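Local coordinates for glycosyl hydrolase family 2, TIM barrel domain protein (Parabacteroides merdae ATCC 43184, PDB 6DXU) that probably hydrolyses beta-D-glucuronide conjugates, as a family 2 beta-glucuronidase of a human gut bacterium, at residues V667-N672 / W693-Q698; R655-V660 / D685-G690; E38-D43 / A61-Q66. One frame throughout, in Å; residues are numbered along the deposited sequence.

Contact 1 of 3, residues V667-N672 / W693-Q698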
loop_
_atom_site.group_PDB
_atom_site.type_symbol
_atom_site.label_atom_id
_atom_site.label_comp_id
_atom_site.label_asym_id
_atom_site.label_seq_id
_atom_site.Cartn_x
_atom_site.Cartn_y
_atom_site.Cartn_z
ATOM N N VAL D 667 -22.405 -40.025 -58.993
ATOM C CA VAL D 667 -23.702 -39.682 -58.428
ATOM C C VAL D 667 -24.707 -39.553 -59.561
ATOM O O VAL D 667 -24.413 -38.946 -60.597
ATOM C CB VAL D 667 -23.647 -38.369 -57.613
ATOM C CG1 VAL D 667 -25.055 -37.944 -57.188
ATOM C CG2 VAL D 667 -22.735 -38.531 -56.394
ATOM N N GLU D 668 -25.891 -40.122 -59.366
ATOM C CA GLU D 668 -27.030 -39.889 -60.246
ATOM C C GLU D 668 -28.050 -39.015 -59.527
ATOM O O GLU D 668 -28.399 -39.281 -58.372
ATOM C CB GLU D 668 -27.672 -41.208 -60.687
ATOM C CG GLU D 668 -28.806 -41.023 -61.691
ATOM C CD GLU D 668 -29.204 -42.323 -62.367
ATOM O OE1 GLU D 668 -29.950 -42.270 -63.371
ATOM O OE2 GLU D 668 -28.794 -43.392 -61.867
ATOM N N LEU D 669 -28.527 -37.980 -60.211
ATOM C CA LEU D 669 -29.560 -37.099 -59.686
ATOM C C LEU D 669 -30.915 -37.423 -60.309
ATOM O O LEU D 669 -31.017 -37.644 -61.517
ATOM C CB LEU D 669 -29.217 -35.637 -59.965
ATOM C CG LEU D 669 -30.037 -34.573 -59.229
ATOM C CD1 LEU D 669 -29.652 -34.532 -57.756
ATOM C CD2 LEU D 669 -29.814 -33.206 -59.865
ATOM N N PHE D 670 -31.961 -37.398 -59.484
ATOM C CA PHE D 670 -33.338 -37.593 -59.925
ATOM C C PHE D 670 -34.170 -36.397 -59.494
ATOM O O PHE D 670 -34.090 -35.971 -58.336
ATOM C CB PHE D 670 -33.942 -38.860 -59.326
ATOM C CG PHE D 670 -33.205 -40.117 -59.675
ATOM C CD1 PHE D 670 -33.652 -40.930 -60.712
ATOM C CD2 PHE D 670 -32.084 -40.508 -58.954
ATOM C CE1 PHE D 670 -32.979 -42.100 -61.042
ATOM C CE2 PHE D 670 -31.409 -41.681 -59.276
ATOM C CZ PHE D 670 -31.861 -42.478 -60.321
ATOM N N VAL D 671 -34.967 -35.854 -60.411
ATOM C CA VAL D 671 -35.899 -34.777 -60.087
ATOM C C VAL D 671 -37.302 -35.287 -60.379
ATOM O O VAL D 671 -37.626 -35.594 -61.534
ATOM C CB VAL D 671 -35.597 -33.492 -60.870
ATOM C CG1 VAL D 671 -36.686 -32.446 -60.616
ATOM C CG2 VAL D 671 -34.227 -32.946 -60.468
ATOM N N ASN D 672 -38.122 -35.403 -59.329
ATOM C CA ASN D 672 -39.465 -35.984 -59.437
ATOM C C ASN D 672 -39.418 -37.380 -60.062
ATOM O O ASN D 672 -40.274 -37.761 -60.868
ATOM C CB ASN D 672 -40.380 -35.044 -60.212
ATOM C CG ASN D 672 -40.501 -33.700 -59.526
ATOM O OD1 ASN D 672 -40.649 -33.646 -58.306
ATOM N ND2 ASN D 672 -40.383 -32.614 -60.284
ATOM N N TRP D 693 -25.884 -30.244 -61.732
ATOM C CA TRP D 693 -26.880 -30.463 -62.775
ATOM C C TRP D 693 -27.660 -29.173 -62.976
ATOM O O TRP D 693 -27.674 -28.294 -62.112
ATOM C CB TRP D 693 -27.860 -31.588 -62.421
ATOM C CG TRP D 693 -27.302 -32.985 -62.404
ATOM C CD1 TRP D 693 -27.483 -33.951 -63.358
ATOM C CD2 TRP D 693 -26.504 -33.587 -61.370
ATOM N NE1 TRP D 693 -26.841 -35.110 -62.990
ATOM C CE2 TRP D 693 -26.233 -34.917 -61.774
ATOM C CE3 TRP D 693 -25.994 -33.134 -60.143
ATOM C CZ2 TRP D 693 -25.472 -35.794 -61.000
ATOM C CZ3 TRP D 693 -25.234 -34.006 -59.372
ATOM C CH2 TRP D 693 -24.983 -35.326 -59.805
ATOM N N ASN D 694 -28.291 -29.036 -64.139
ATOM C CA ASN D 694 -29.198 -27.919 -64.392
ATOM C C ASN D 694 -30.529 -28.524 -64.823
ATOM O O ASN D 694 -30.608 -29.149 -65.889
ATOM C CB ASN D 694 -28.623 -26.981 -65.447
ATOM C CG ASN D 694 -27.433 -26.185 -64.922
ATOM O OD1 ASN D 694 -26.313 -26.698 -64.861
ATOM N ND2 ASN D 694 -27.665 -24.942 -64.547
ATOM N N CYS D 695 -31.561 -28.364 -63.992
ATOM C CA CYS D 695 -32.795 -29.122 -64.132
ATOM C C CYS D 695 -34.016 -28.220 -64.045
ATOM O O CYS D 695 -34.013 -27.202 -63.349
ATOM C CB CYS D 695 -32.906 -30.197 -63.055
ATOM S SG CYS D 695 -31.434 -31.162 -62.871
ATOM N N VAL D 696 -35.080 -28.634 -64.733
ATOM C CA VAL D 696 -36.346 -27.908 -64.696
ATOM C C VAL D 696 -37.109 -28.308 -63.440
ATOM O O VAL D 696 -37.269 -29.500 -63.150
ATOM C CB VAL D 696 -37.170 -28.195 -65.963
ATOM C CG1 VAL D 696 -38.546 -27.556 -65.870
ATOM C CG2 VAL D 696 -36.435 -27.687 -67.193
ATOM N N TYR D 697 -37.549 -27.310 -62.677
ATOM C CA TYR D 697 -38.463 -27.507 -61.559
ATOM C C TYR D 697 -39.894 -27.261 -62.017
ATOM O O TYR D 697 -40.158 -26.328 -62.778
ATOM C CB TYR D 697 -38.159 -26.536 -60.415
ATOM C CG TYR D 697 -36.996 -26.877 -59.517
ATOM C CD1 TYR D 697 -37.199 -27.169 -58.164
ATOM C CD2 TYR D 697 -35.697 -26.875 -59.999
ATOM C CE1 TYR D 697 -36.126 -27.463 -57.319
ATOM C CE2 TYR D 697 -34.620 -27.163 -59.168
ATOM C CZ TYR D 697 -34.839 -27.456 -57.834
ATOM O OH TYR D 697 -33.766 -27.747 -57.026
ATOM N N GLN D 698 -40.822 -28.055 -61.494
ATOM C CA GLN D 698 -42.244 -27.800 -61.715
ATOM C C GLN D 698 -42.724 -26.741 -60.731
ATOM O O GLN D 698 -42.354 -26.762 -59.553
ATOM C CB GLN D 698 -43.043 -29.093 -61.532
ATOM C CG GLN D 698 -42.659 -30.153 -62.535
ATOM C CD GLN D 698 -42.990 -29.748 -63.950
ATOM O OE1 GLN D 698 -44.022 -29.129 -64.196
ATOM N NE2 GLN D 698 -42.063 -29.996 -64.870
#
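Asn672 and Gln698 are tied together through a shared acceptor: OD1 of Asn702 takes hydrogen bonds from both the side-chain ND2 of Asn672 and the backbone N of Gln698. Directly, the two touch only loosely, ND2 of Asn672 standing 4.0 Å from CG of Gln698. The rest of the contact is largely apolar, with no hydrogen bond between the two strands. Leu669 runs past Trp693 in the opposite direction, CB over the face of the indole, 3.7 Å from the centroid of the five-membered ring and 17° off its normal, a CH-pi contact. With CG anti to the backbone N (chi1 -167°), Leu669 sends CD2 over the root of the indole, 3.6 Å from CG of Trp693, and on to SG of Cys695 at 4.0 Å. Val667 meets the far end: its O lies in the ring plane, 3.3 Å from CZ2, and its CG1 touches CH2. NE1 bonds O of Gly677, which fixes the indole's rotation, while Lys679 adds a cation-pi contact. Val671 CG2 packs on Cys695 CB. The axes of strand segments 667-671 and 693-696 approach to 8.8 Å and run 16° from parallel; their side chains, from facing sheets, mesh to form the core of a beta sandwich.

Contact 2 of 3, residues R655-V660 / D685-G690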
loop_
_atom_site.group_PDB
_atom_site.type_symbol
_atom_site.label_atom_id
_atom_site.label_comp_id
_atom_site.label_asym_id
_atom_site.label_seq_id
_atom_site.Cartn_x
_atom_site.Cartn_y
_atom_site.Cartn_z
ATOM N N ARG D 655 -33.903 -23.837 -66.289
ATOM C CA ARG D 655 -33.099 -24.942 -65.781
ATOM C C ARG D 655 -32.260 -24.430 -64.612
ATOM O O ARG D 655 -31.363 -23.600 -64.788
ATOM C CB ARG D 655 -32.252 -25.556 -66.890
ATOM C CG ARG D 655 -33.096 -26.434 -67.824
ATOM C CD ARG D 655 -32.245 -27.260 -68.757
ATOM N NE ARG D 655 -32.995 -28.325 -69.428
ATOM C CZ ARG D 655 -33.766 -28.146 -70.498
ATOM N NH1 ARG D 655 -33.910 -26.933 -71.025
ATOM N NH2 ARG D 655 -34.398 -29.175 -71.041
ATOM N N LYS D 656 -32.607 -24.881 -63.412
ATOM C CA LYS D 656 -31.975 -24.412 -62.189
ATOM C C LYS D 656 -30.769 -25.269 -61.851
ATOM O O LYS D 656 -30.813 -26.500 -61.960
ATOM C CB LYS D 656 -32.966 -24.445 -61.026
ATOM C CG LYS D 656 -34.267 -23.722 -61.310
ATOM C CD LYS D 656 -34.022 -22.268 -61.672
ATOM C CE LYS D 656 -33.383 -21.516 -60.520
ATOM N NZ LYS D 656 -33.319 -20.055 -60.762
ATOM N N GLU D 657 -29.706 -24.610 -61.398
ATOM C CA GLU D 657 -28.513 -25.330 -60.982
ATOM C C GLU D 657 -28.763 -26.042 -59.657
ATOM O O GLU D 657 -29.296 -25.453 -58.709
ATOM C CB GLU D 657 -27.338 -24.369 -60.853
ATOM C CG GLU D 657 -26.015 -25.065 -60.554
ATOM C CD GLU D 657 -24.827 -24.119 -60.676
ATOM O OE1 GLU D 657 -24.841 -23.064 -60.024
ATOM O OE2 GLU D 657 -23.880 -24.427 -61.432
ATOM N N ILE D 658 -28.399 -27.322 -59.611
ATOM C CA ILE D 658 -28.454 -28.141 -58.408
ATOM C C ILE D 658 -27.043 -28.640 -58.137
ATOM O O ILE D 658 -26.409 -29.225 -59.026
ATOM C CB ILE D 658 -29.428 -29.326 -58.566
ATOM C CG1 ILE D 658 -30.863 -28.817 -58.779
ATOM C CG2 ILE D 658 -29.346 -30.252 -57.357
ATOM C CD1 ILE D 658 -31.855 -29.931 -59.111
ATOM N N LEU D 659 -26.542 -28.381 -56.927
ATOM C CA LEU D 659 -25.221 -28.811 -56.494
ATOM C C LEU D 659 -25.361 -29.960 -55.509
ATOM O O LEU D 659 -26.228 -29.932 -54.632
ATOM C CB LEU D 659 -24.452 -27.653 -55.824
ATOM C CG LEU D 659 -24.293 -26.359 -56.616
ATOM C CD1 LEU D 659 -23.500 -25.326 -55.819
ATOM C CD2 LEU D 659 -23.641 -26.644 -57.965
ATOM N N VAL D 660 -24.501 -30.962 -55.637
ATOM C CA VAL D 660 -24.444 -32.071 -54.691
ATOM C C VAL D 660 -23.031 -32.138 -54.128
ATOM O O VAL D 660 -22.056 -32.168 -54.890
ATOM C CB VAL D 660 -24.850 -33.400 -55.353
ATOM C CG1 VAL D 660 -24.636 -34.570 -54.401
ATOM C CG2 VAL D 660 -26.313 -33.321 -55.791
ATOM N N ASP D 685 -13.159 -29.881 -61.167
ATOM C CA ASP D 685 -14.270 -29.445 -62.016
ATOM C C ASP D 685 -15.269 -28.665 -61.165
ATOM O O ASP D 685 -16.324 -29.161 -60.761
ATOM C CB ASP D 685 -14.924 -30.643 -62.693
ATOM C CG ASP D 685 -16.044 -30.242 -63.642
ATOM O OD1 ASP D 685 -16.205 -29.036 -63.926
ATOM O OD2 ASP D 685 -16.780 -31.144 -64.089
ATOM N N TYR D 686 -14.924 -27.414 -60.904
ATOM C CA TYR D 686 -15.631 -26.519 -60.002
ATOM C C TYR D 686 -16.862 -25.923 -60.685
ATOM O O TYR D 686 -16.790 -25.527 -61.848
ATOM C CB TYR D 686 -14.680 -25.399 -59.548
ATOM C CG TYR D 686 -15.297 -24.315 -58.688
ATOM C CD1 TYR D 686 -15.835 -23.167 -59.257
ATOM C CD2 TYR D 686 -15.313 -24.428 -57.298
ATOM C CE1 TYR D 686 -16.394 -22.165 -58.467
ATOM C CE2 TYR D 686 -15.874 -23.430 -56.500
ATOM C CZ TYR D 686 -16.413 -22.310 -57.091
ATOM O OH TYR D 686 -16.959 -21.318 -56.307
ATOM N N PRO D 687 -17.988 -25.768 -59.964
ATOM C CA PRO D 687 -18.150 -26.115 -58.544
ATOM C C PRO D 687 -18.712 -27.499 -58.273
ATOM O O PRO D 687 -19.188 -28.178 -59.189
ATOM C CB PRO D 687 -19.124 -25.045 -58.043
ATOM C CG PRO D 687 -20.015 -24.795 -59.234
ATOM C CD PRO D 687 -19.092 -24.914 -60.448
ATOM N N ALA D 688 -18.685 -27.884 -56.992
ATOM C CA ALA D 688 -19.256 -29.142 -56.512
ATOM C C ALA D 688 -18.518 -30.363 -57.056
ATOM O O ALA D 688 -19.085 -31.457 -57.139
ATOM C CB ALA D 688 -20.756 -29.232 -56.829
ATOM N N ALA D 689 -17.239 -30.197 -57.398
ATOM C CA ALA D 689 -16.404 -31.320 -57.823
ATOM C C ALA D 689 -17.071 -32.102 -58.956
ATOM O O ALA D 689 -17.079 -33.334 -58.968
ATOM C CB ALA D 689 -16.086 -32.239 -56.643
ATOM N N GLY D 690 -17.668 -31.370 -59.900
ATOM C CA GLY D 690 -18.321 -31.960 -61.057
ATOM C C GLY D 690 -19.726 -32.474 -60.820
ATOM O O GLY D 690 -20.406 -32.861 -61.791
HETATM O O HOH W 1 -19.390 -32.794 -54.646
#
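Leu659 reaches from its strand toward loop 685-690 and sets one methyl, CD2, against two neighbours there, Ala688 CB at 4.0 Å and Pro687 CG at 4.3 Å. Its CG stands anti to the carbonyl carbon (chi1 -55°); CD1 continues the extended chain, and CD2, the other branch, is the methyl turned to the loop, facing both the alanine methyl and the proline ring. Ala688 CB also looks onto the backbone O of Val660 at 3.8 Å, so this small methyl fills the corner between leucine side chain and strand. Behind it, Pro687 follows a cis peptide bond, and its CB sits 3.7 Å above the plane of the Tyr686 ring, over the centre. Glu657 passes the proline with OE2 4.5 Å from CG, while its OE1 forms a salt bridge with Arg570 of helix 565-579. A water donates both its hydrogens across the contact, to Val660 O at 2.7 Å and to Ala688 O at 2.8 Å. With no direct hydrogen bond between them, strand and loop are held by a few methyl contacts and this water shared by two carbonyls, and the loop depends for its shape on further bonds, Ala688 N to Asp573 OD2 and Pro687 O to Arg692.

Contact 3 of 3, residues E38-D43 / A61-Q66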
loop_
_atom_site.group_PDB
_atom_site.type_symbol
_atom_site.label_atom_id
_atom_site.label_comp_id
_atom_site.label_asym_id
_atom_site.label_seq_id
_atom_site.Cartn_x
_atom_site.Cartn_y
_atom_site.Cartn_z
ATOM N N GLU D 38 -26.239 -20.374 -5.792
ATOM C CA GLU D 38 -26.991 -19.166 -6.094
ATOM C C GLU D 38 -26.066 -18.114 -6.680
ATOM O O GLU D 38 -24.885 -18.029 -6.323
ATOM C CB GLU D 38 -27.673 -18.627 -4.858
ATOM C CG GLU D 38 -28.718 -19.570 -4.295
ATOM C CD GLU D 38 -29.227 -19.089 -2.954
ATOM O OE1 GLU D 38 -30.316 -18.484 -2.918
ATOM O OE2 GLU D 38 -28.520 -19.289 -1.940
ATOM N N TYR D 39 -26.628 -17.281 -7.552
ATOM C CA TYR D 39 -25.870 -16.306 -8.320
ATOM C C TYR D 39 -26.463 -14.920 -8.099
ATOM O O TYR D 39 -27.689 -14.756 -8.124
ATOM C CB TYR D 39 -25.914 -16.650 -9.810
ATOM C CG TYR D 39 -25.555 -15.506 -10.735
ATOM C CD1 TYR D 39 -24.289 -14.954 -10.714
ATOM C CD2 TYR D 39 -26.471 -15.002 -11.649
ATOM C CE1 TYR D 39 -23.950 -13.908 -11.555
ATOM C CE2 TYR D 39 -26.135 -13.965 -12.504
ATOM C CZ TYR D 39 -24.864 -13.425 -12.446
ATOM O OH TYR D 39 -24.491 -12.386 -13.271
ATOM N N LEU D 40 -25.595 -13.927 -7.904
ATOM C CA LEU D 40 -26.016 -12.532 -7.807
ATOM C C LEU D 40 -25.246 -11.716 -8.841
ATOM O O LEU D 40 -24.013 -11.646 -8.791
ATOM C CB LEU D 40 -25.775 -11.965 -6.408
ATOM C CG LEU D 40 -26.176 -10.489 -6.270
ATOM C CD1 LEU D 40 -27.713 -10.376 -6.298
ATOM C CD2 LEU D 40 -25.647 -9.904 -4.992
ATOM N N LYS D 41 -25.967 -11.103 -9.777
ATOM C CA LYS D 41 -25.354 -10.144 -10.682
ATOM C C LYS D 41 -25.057 -8.862 -9.911
ATOM O O LYS D 41 -25.956 -8.271 -9.306
ATOM C CB LYS D 41 -26.277 -9.867 -11.866
ATOM C CG LYS D 41 -25.777 -8.791 -12.842
ATOM C CD LYS D 41 -26.886 -8.399 -13.840
ATOM C CE LYS D 41 -26.549 -7.158 -14.688
ATOM N NZ LYS D 41 -26.511 -5.869 -13.901
ATOM N N GLY D 42 -23.804 -8.457 -9.881
ATOM C CA GLY D 42 -23.425 -7.252 -9.169
ATOM C C GLY D 42 -22.647 -7.570 -7.904
ATOM O O GLY D 42 -22.512 -8.718 -7.485
ATOM N N ASP D 43 -22.148 -6.514 -7.275
ATOM C CA ASP D 43 -21.238 -6.699 -6.159
ATOM C C ASP D 43 -21.978 -6.706 -4.825
ATOM O O ASP D 43 -23.093 -6.201 -4.699
ATOM C CB ASP D 43 -20.187 -5.595 -6.166
ATOM C CG ASP D 43 -18.803 -6.092 -5.791
ATOM O OD1 ASP D 43 -18.644 -7.272 -5.404
ATOM O OD2 ASP D 43 -17.859 -5.277 -5.866
ATOM N N ALA D 61 -32.550 -9.973 3.352
ATOM C CA ALA D 61 -33.149 -10.889 2.389
ATOM C C ALA D 61 -33.169 -10.334 0.965
ATOM O O ALA D 61 -33.610 -11.038 0.047
ATOM C CB ALA D 61 -34.572 -11.232 2.836
ATOM N N VAL D 62 -32.717 -9.099 0.764
ATOM C CA VAL D 62 -32.453 -8.536 -0.559
ATOM C C VAL D 62 -30.974 -8.153 -0.589
ATOM O O VAL D 62 -30.395 -7.857 0.467
ATOM C CB VAL D 62 -33.362 -7.323 -0.863
ATOM C CG1 VAL D 62 -34.842 -7.735 -0.896
ATOM C CG2 VAL D 62 -33.122 -6.184 0.148
ATOM N N PRO D 63 -30.316 -8.142 -1.757
ATOM C CA PRO D 63 -30.906 -8.506 -3.050
ATOM C C PRO D 63 -31.249 -9.989 -3.136
ATOM O O PRO D 63 -30.738 -10.793 -2.354
ATOM C CB PRO D 63 -29.812 -8.138 -4.057
ATOM C CG PRO D 63 -28.553 -8.226 -3.284
ATOM C CD PRO D 63 -28.895 -7.779 -1.884
ATOM N N ILE D 64 -32.139 -10.327 -4.057
ATOM C CA ILE D 64 -32.584 -11.701 -4.244
ATOM C C ILE D 64 -31.615 -12.398 -5.192
ATOM O O ILE D 64 -31.357 -11.913 -6.300
ATOM C CB ILE D 64 -34.021 -11.732 -4.792
ATOM C CG1 ILE D 64 -34.972 -11.057 -3.781
ATOM C CG2 ILE D 64 -34.458 -13.188 -5.100
ATOM C CD1 ILE D 64 -36.276 -10.573 -4.382
ATOM N N TRP D 65 -31.090 -13.543 -4.769
ATOM C CA TRP D 65 -30.168 -14.306 -5.588
ATOM C C TRP D 65 -30.943 -15.258 -6.492
ATOM O O TRP D 65 -32.110 -15.569 -6.248
ATOM C CB TRP D 65 -29.192 -15.093 -4.696
ATOM C CG TRP D 65 -28.248 -14.250 -3.868
ATOM C CD1 TRP D 65 -28.586 -13.272 -2.968
ATOM C CD2 TRP D 65 -26.814 -14.341 -3.842
ATOM N NE1 TRP D 65 -27.448 -12.740 -2.401
ATOM C CE2 TRP D 65 -26.350 -13.379 -2.921
ATOM C CE3 TRP D 65 -25.877 -15.137 -4.521
ATOM C CZ2 TRP D 65 -24.995 -13.199 -2.645
ATOM C CZ3 TRP D 65 -24.519 -14.956 -4.246
ATOM C CH2 TRP D 65 -24.095 -13.986 -3.324
ATOM N N GLN D 66 -30.295 -15.729 -7.551
ATOM C CA GLN D 66 -30.932 -16.647 -8.499
ATOM C C GLN D 66 -30.367 -18.038 -8.348
ATOM O O GLN D 66 -29.127 -18.218 -8.491
ATOM C CB GLN D 66 -30.727 -16.151 -9.923
ATOM C CG GLN D 66 -30.979 -17.176 -10.993
ATOM C CD GLN D 66 -30.870 -16.559 -12.364
ATOM O OE1 GLN D 66 -30.143 -15.579 -12.545
ATOM N NE2 GLN D 66 -31.419 -17.246 -13.370
#
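Tyr39 and Gln66 form an antiparallel hydrogen-bonded pair in which each backbone serves as donor and acceptor. Tyr39 N gives its hydrogen to Gln66 O at 2.8 Å, with an N-H...O angle of 148° and the donor tilted well out of the carbonyl plane. The return bond, Gln66 N to Tyr39 O, is equally short at 2.8 Å but nearly straight, at 172°. Gln66 O also receives a CA-H...O contact from Glu38 CA at 3.3 Å, so two neighbouring residues of strand 37-41 converge on that oxygen. On the loop side, Ile64 N is satisfied from outside the chain, by Asn85 OD1 of the second subunit.

The side chains pack over the indole of Trp65. Leu40 CB sits over its face, 3.6 Å from the centroid of the six-membered ring, in a CH-pi contact. With CG anti to the backbone N (chi1 179°), Leu40 carries its methyls on to Pro63, CD2 touching CG of the proline at 3.8 Å. Glu38 O meets the same indole at its edge, 3.5 Å from CE3, and Lys94 makes a cation-pi contact with it. A serine in place of Trp65 would probably leave Leu40 CB without its aromatic cover and Lys94 without its pi partner. On the other side of the strand, Gln66 OE1 comes up to the rim of the Tyr39 ring, 3.8 Å from CD2, and the ring itself is set among His72, Phe74 and Tyr93.

Strand 37-41 thus lies between two antiparallel neighbours in the sheet of the sugar-binding domain. Its Glu38 and Leu40 bond through the backbone to Lys94 and Trp92 of strand 90-97, and its Tyr39 pairs with the start of the outermost strand 66-68, reached through the loop that follows helix 48-51.

How the contacts relate
Contacts 1 and 2 are neighbours, their centres 11 Å apart, and share a sheet: Cys695 O lies 2.7 Å from Lys656 N and Trp693 O 2.8 Å from Ile658 N, both probable hydrogen bonds. Contact 1 faces this sheet with a second one, whereas contact 2 connects it to helix 565-579. Contact 3 lies across the chain's centre, about 60 Å from contact 1 and 57 Å from contact 2 between centres, in a different domain. Its loop reaches Pro599 and Tyr608 of the second subunit, which in sequence flank the bicine-pocket residues Asp603, Asn604 and Pro605; none of the three contacts contains a residue of that pocket.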